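Local coordinates for putative glyoxalase superfamily protein (Ralstonia eutropha, PDB 3IUZ), which probably acts as an iron(II)-dependent 2-oxoadipate dioxygenase/decarboxylase, turning 2-oxoadipate into 2-hydroxyglutarate, at residues 94-99 and 103-108; 176-181 and 197-202. All coordinates share one frame; numbering follows the deposited sequence. Where two conformers were deposited one is given.

Interaction 1. Residues 94-99 and 103-108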
loop_
_atom_site.group_PDB
_atom_site.type_symbol
_atom_site.label_atom_id
_atom_site.label_comp_id
_atom_site.label_asym_id
_atom_site.label_seq_id
_atom_site.Cartn_x
_atom_site.Cartn_y
_atom_site.Cartn_z
ATOM N N GLY A 94 -10.527 10.920 14.983
ATOM C CA GLY A 94 -10.074 10.255 16.201
ATOM C C GLY A 94 -8.654 10.643 16.561
ATOM O O GLY A 94 -8.312 11.797 16.553
ATOM N N ALA A 95 -7.810 9.672 16.852
ATOM C CA ALA A 95 -6.404 9.922 17.188
ATOM C C ALA A 95 -5.453 9.940 15.996
ATOM O O ALA A 95 -4.240 10.100 16.173
ATOM C CB ALA A 95 -5.938 8.900 18.201
ATOM N N LEU A 96 -5.999 9.775 14.782
ATOM C CA LEU A 96 -5.240 9.613 13.565
ATOM C C LEU A 96 -5.078 10.956 12.869
ATOM O O LEU A 96 -6.079 11.662 12.666
ATOM C CB LEU A 96 -5.963 8.626 12.623
ATOM C CG LEU A 96 -5.171 8.031 11.435
ATOM C CD1 LEU A 96 -3.999 7.192 11.951
ATOM C CD2 LEU A 96 -6.219 7.231 10.604
ATOM N N PRO A 97 -3.820 11.361 12.586
ATOM C CA PRO A 97 -3.654 12.576 11.799
ATOM C C PRO A 97 -4.493 12.518 10.508
ATOM O O PRO A 97 -4.759 11.446 9.954
ATOM C CB PRO A 97 -2.148 12.613 11.467
ATOM C CG PRO A 97 -1.492 11.727 12.547
ATOM C CD PRO A 97 -2.544 10.684 12.863
ATOM N N GLU A 98 -4.866 13.683 10.030
ATOM C CA GLU A 98 -5.797 13.812 8.951
ATOM C C GLU A 98 -5.130 13.520 7.622
ATOM O O GLU A 98 -4.033 13.979 7.373
ATOM C CB GLU A 98 -6.318 15.248 8.911
ATOM C CG GLU A 98 -7.065 15.715 10.149
ATOM C CD GLU A 98 -7.422 17.201 10.090
ATOM O OE1 GLU A 98 -7.788 17.667 9.004
ATOM O OE2 GLU A 98 -7.299 17.893 11.119
ATOM N N GLY A 99 -5.853 12.847 6.738
ATOM C CA GLY A 99 -5.358 12.558 5.407
ATOM C C GLY A 99 -3.980 11.948 5.355
ATOM O O GLY A 99 -3.644 11.037 6.155
ATOM N N PHE A 103 0.597 9.054 7.075
ATOM C CA PHE A 103 1.673 8.305 6.456
ATOM C C PHE A 103 2.928 9.111 6.069
ATOM O O PHE A 103 4.002 8.563 6.111
ATOM C CB PHE A 103 1.115 7.538 5.254
ATOM C CG PHE A 103 0.252 6.411 5.689
ATOM C CD1 PHE A 103 0.837 5.233 6.113
ATOM C CD2 PHE A 103 -1.112 6.602 5.887
ATOM C CE1 PHE A 103 0.078 4.241 6.647
ATOM C CE2 PHE A 103 -1.876 5.606 6.418
ATOM C CZ PHE A 103 -1.283 4.417 6.772
ATOM N N THR A 104 2.820 10.385 5.724
ATOM C CA THR A 104 4.047 11.123 5.416
ATOM C C THR A 104 5.000 11.206 6.648
ATOM O O THR A 104 6.201 11.223 6.479
ATOM C CB THR A 104 3.781 12.516 4.862
ATOM O OG1 THR A 104 2.841 13.196 5.665
ATOM C CG2 THR A 104 3.214 12.411 3.404
ATOM N N ARG A 105 4.436 11.282 7.841
ATOM C CA ARG A 105 5.174 11.210 9.097
ATOM C C ARG A 105 5.957 9.892 9.283
ATOM O O ARG A 105 6.848 9.839 10.130
ATOM C CB ARG A 105 4.256 11.414 10.283
ATOM C CG ARG A 105 3.369 10.180 10.614
ATOM C CD ARG A 105 2.263 10.442 11.609
ATOM N NE ARG A 105 1.355 9.293 11.698
ATOM C CZ ARG A 105 0.728 8.873 12.799
ATOM N NH1 ARG A 105 0.854 9.487 13.973
ATOM N NH2 ARG A 105 -0.092 7.844 12.711
ATOM N N ILE A 106 5.625 8.864 8.475
ATOM C CA ILE A 106 6.326 7.604 8.430
ATOM C C ILE A 106 7.261 7.560 7.216
ATOM O O ILE A 106 8.452 7.236 7.336
ATOM C CB ILE A 106 5.338 6.389 8.348
ATOM C CG1 ILE A 106 4.407 6.303 9.562
ATOM C CG2 ILE A 106 6.105 5.079 8.134
ATOM C CD1 ILE A 106 3.188 5.257 9.394
ATOM N N LEU A 107 6.739 7.872 6.028
ATOM C CA LEU A 107 7.522 7.680 4.817
ATOM C C LEU A 107 8.704 8.649 4.734
ATOM O O LEU A 107 9.735 8.308 4.166
ATOM C CB LEU A 107 6.649 7.898 3.559
ATOM C CG LEU A 107 5.433 6.965 3.471
ATOM C CD1 LEU A 107 4.530 7.181 2.287
ATOM C CD2 LEU A 107 5.908 5.505 3.494
ATOM N N ARG A 108 8.524 9.869 5.257
ATOM C CA ARG A 108 9.551 10.914 5.144
ATOM C C ARG A 108 10.801 10.488 5.918
ATOM O O ARG A 108 11.853 10.421 5.332
ATOM C CB ARG A 108 9.005 12.269 5.575
ATOM C CG ARG A 108 7.963 12.814 4.627
ATOM C CD ARG A 108 8.510 13.340 3.315
ATOM N NE ARG A 108 9.158 14.615 3.522
ATOM C CZ ARG A 108 10.400 14.935 3.212
ATOM N NH1 ARG A 108 11.226 14.076 2.625
ATOM N NH2 ARG A 108 10.842 16.154 3.529
#
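P97 lays the edge of its ring over one face of the R105 guanidinium. P97 CG comes closest, 3.5 Å from R105 NH1, and sits off-centre toward the rim of the group. P97 CD follows it, 3.7 Å from R105 CZ. The proline ring and the arginine chain cross at about a right angle. L96 adds a lighter touch: its CD1 lies 4.0 Å from R105 NH2, approaching obliquely. The L96 branch gets there because CG is anti to the backbone N (chi1 -165°). These are van der Waals contacts between apolar carbons and a flat cation.

Polar bonds made outside this contact set the arginine in place. A chi1 of 76° tucks R105 CG in between its backbone N and carbonyl carbon, and the chain then runs extended to NE, which carries the guanidinium across to the loop. R105 NH2 forms a salt bridge with D169, while NE bonds to the carbonyl of A102 in the arginine's own helix. The two bonds probably limit how the flat group can turn under P97.

The contact is near the surface. It joins the loop after strand 80-87 to helix 101-110, which that loop leads into. The loop is also tied by backbone hydrogen bonds, A95 to S167 and G99 to V88. On the inner side of the helix, F103 packs on L85 and T87 of strand 80-87 and meets the ring of F204.

Interaction 2. Residues 176-181 and 197-202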
loop_
_atom_site.group_PDB
_atom_site.type_symbol
_atom_site.label_atom_id
_atom_site.label_comp_id
_atom_site.label_asym_id
_atom_site.label_seq_id
_atom_site.Cartn_x
_atom_site.Cartn_y
_atom_site.Cartn_z
ATOM N N GLN A 176 8.068 5.585 16.672
ATOM C CA GLN A 176 8.583 6.938 16.391
ATOM C C GLN A 176 10.002 7.113 16.841
ATOM O O GLN A 176 10.762 7.797 16.181
ATOM C CB GLN A 176 7.688 7.985 17.011
ATOM C CG GLN A 176 6.293 8.016 16.385
ATOM C CD GLN A 176 5.397 9.117 16.930
ATOM O OE1 GLN A 176 5.748 10.325 16.893
ATOM N NE2 GLN A 176 4.186 8.720 17.368
ATOM N N THR A 177 10.363 6.500 17.980
ATOM C CA THR A 177 11.738 6.501 18.441
ATOM C C THR A 177 12.697 5.960 17.380
ATOM O O THR A 177 13.738 6.597 17.032
ATOM C CB THR A 177 11.875 5.638 19.718
ATOM O OG1 THR A 177 11.053 6.204 20.756
ATOM C CG2 THR A 177 13.352 5.555 20.176
ATOM N N LEU A 178 12.342 4.813 16.801
ATOM C CA LEU A 178 13.252 4.121 15.865
ATOM C C LEU A 178 13.293 4.832 14.495
ATOM O O LEU A 178 14.353 4.931 13.867
ATOM C CB LEU A 178 12.844 2.628 15.713
ATOM C CG LEU A 178 13.063 1.774 16.990
ATOM C CD1 LEU A 178 12.531 0.305 16.838
ATOM C CD2 LEU A 178 14.573 1.781 17.356
ATOM N N LEU A 179 12.129 5.317 14.073
ATOM C CA LEU A 179 11.991 6.096 12.854
ATOM C C LEU A 179 12.920 7.328 12.823
ATOM O O LEU A 179 13.624 7.577 11.856
ATOM C CB LEU A 179 10.539 6.546 12.762
ATOM C CG LEU A 179 9.950 6.759 11.392
ATOM C CD1 LEU A 179 10.414 5.631 10.477
ATOM C CD2 LEU A 179 8.388 6.863 11.561
ATOM N N TRP A 180 12.924 8.103 13.914
ATOM C CA TRP A 180 13.715 9.314 13.989
ATOM C C TRP A 180 15.199 9.080 14.294
ATOM O O TRP A 180 16.024 9.898 13.857
ATOM C CB TRP A 180 12.994 10.332 14.905
ATOM C CG TRP A 180 11.763 10.731 14.195
ATOM C CD1 TRP A 180 10.485 10.256 14.379
ATOM C CD2 TRP A 180 11.712 11.540 13.014
ATOM N NE1 TRP A 180 9.657 10.778 13.432
ATOM C CE2 TRP A 180 10.381 11.562 12.580
ATOM C CE3 TRP A 180 12.671 12.252 12.286
ATOM C CZ2 TRP A 180 9.977 12.272 11.440
ATOM C CZ3 TRP A 180 12.267 12.948 11.150
ATOM C CH2 TRP A 180 10.908 12.982 10.774
ATOM N N GLN A 181 15.560 7.972 14.967
ATOM C CA GLN A 181 16.963 7.518 15.026
ATOM C C GLN A 181 17.465 7.201 13.607
ATOM O O GLN A 181 18.598 7.539 13.242
ATOM C CB GLN A 181 17.127 6.261 15.916
ATOM C CG GLN A 181 16.878 6.649 17.413
ATOM C CD GLN A 181 17.031 5.513 18.371
ATOM O OE1 GLN A 181 17.453 4.406 17.984
ATOM N NE2 GLN A 181 16.682 5.771 19.631
ATOM N N ILE A 197 10.147 -2.346 11.434
ATOM C CA ILE A 197 9.252 -2.868 10.390
ATOM C C ILE A 197 8.009 -3.503 11.037
ATOM O O ILE A 197 6.876 -3.257 10.618
ATOM C CB ILE A 197 9.980 -3.860 9.466
ATOM C CG1 ILE A 197 11.002 -3.126 8.628
ATOM C CG2 ILE A 197 8.981 -4.685 8.613
ATOM C CD1 ILE A 197 12.080 -4.096 7.997
ATOM N N GLY A 198 8.226 -4.304 12.060
ATOM C CA GLY A 198 7.122 -4.957 12.778
ATOM C C GLY A 198 6.107 -3.957 13.328
ATOM O O GLY A 198 4.923 -4.244 13.394
ATOM N N LEU A 199 6.594 -2.786 13.732
ATOM C CA LEU A 199 5.752 -1.779 14.364
ATOM C C LEU A 199 5.082 -0.955 13.321
ATOM O O LEU A 199 4.002 -0.411 13.580
ATOM C CB LEU A 199 6.559 -0.857 15.268
ATOM C CG LEU A 199 7.122 -1.503 16.544
ATOM C CD1 LEU A 199 8.160 -0.533 17.199
ATOM C CD2 LEU A 199 5.946 -1.841 17.474
ATOM N N LEU A 200 5.682 -0.866 12.142
ATOM C CA LEU A 200 5.074 -0.063 11.087
ATOM C C LEU A 200 3.993 -0.814 10.328
ATOM O O LEU A 200 3.040 -0.189 9.840
ATOM C CB LEU A 200 6.114 0.448 10.087
ATOM C CG LEU A 200 7.128 1.457 10.653
ATOM C CD1 LEU A 200 8.112 1.895 9.542
ATOM C CD2 LEU A 200 6.409 2.710 11.270
ATOM N N VAL A 201 4.149 -2.127 10.194
ATOM C CA VAL A 201 3.213 -2.890 9.377
ATOM C C VAL A 201 1.738 -2.699 9.823
ATOM O O VAL A 201 0.860 -2.500 8.948
ATOM C CB VAL A 201 3.635 -4.362 9.264
ATOM C CG1 VAL A 201 2.443 -5.255 8.807
ATOM C CG2 VAL A 201 4.882 -4.490 8.331
ATOM N N PRO A 202 1.460 -2.676 11.133
ATOM C CA PRO A 202 0.073 -2.461 11.569
ATOM C C PRO A 202 -0.517 -1.080 11.298
ATOM O O PRO A 202 -1.726 -0.905 11.489
ATOM C CB PRO A 202 0.131 -2.778 13.086
ATOM C CG PRO A 202 1.272 -3.735 13.208
ATOM C CD PRO A 202 2.297 -3.097 12.265
#
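L179 and L200 are the more covered pair in this helix-helix contact, and both are buried. Their CD1 methyls approach to 4.5 Å, and the CA atoms of the same two residues are the nearest across the segments, at 9.4 Å. The L179 side chain was deposited in two conformers, so its exact methyl position is doubtful.

The second pair is L178 with L199. Here too only the two CD1 methyls come near, at 4.5 Å, and the branches run across each other. In L178 CG is anti to the carbonyl carbon (chi1 -68°) and CD1 is anti to CA (chi2 175°).

Neither pair is in close contact by itself. Other residues also cover these leucines. L178 and L179 both rest on L196, which precedes the 197-202 segment in helix 190-200. L200 is covered by L49 of helix 42-60 and I106 of helix 101-110. The solvent side is at L199, the one partly exposed member of the four, though it also touches R174 and A175 of helix 173-185.

All four residues are leucines, and they meet through methyl groups. Between these segments the contact is therefore purely apolar, with nothing directional to fix its geometry. Burial of leucine surface, shared with helices 42-60 and 101-110, is probably what holds the two helices together here.

Interaction 1 comes first along the chain, and interaction 2 follows it. Their centres lie about 13 Å apart, and both belong to the part of the chain related to 2-oxoadipate dioxygenase/decarboxylases. Helix 101-110 is the link between them. R105, midway along it, meets the loop before it in interaction 1. The next residue, I106, reaches interaction 2: its CG2 is 3.9 Å from L200 CD2. L179 also packs on this helix, though its methyl positions are doubtful. Through F103 the same helix packs on strand 80-87 of the mixed sheet. It therefore lies between that strand and the helices 173-185 and 190-200.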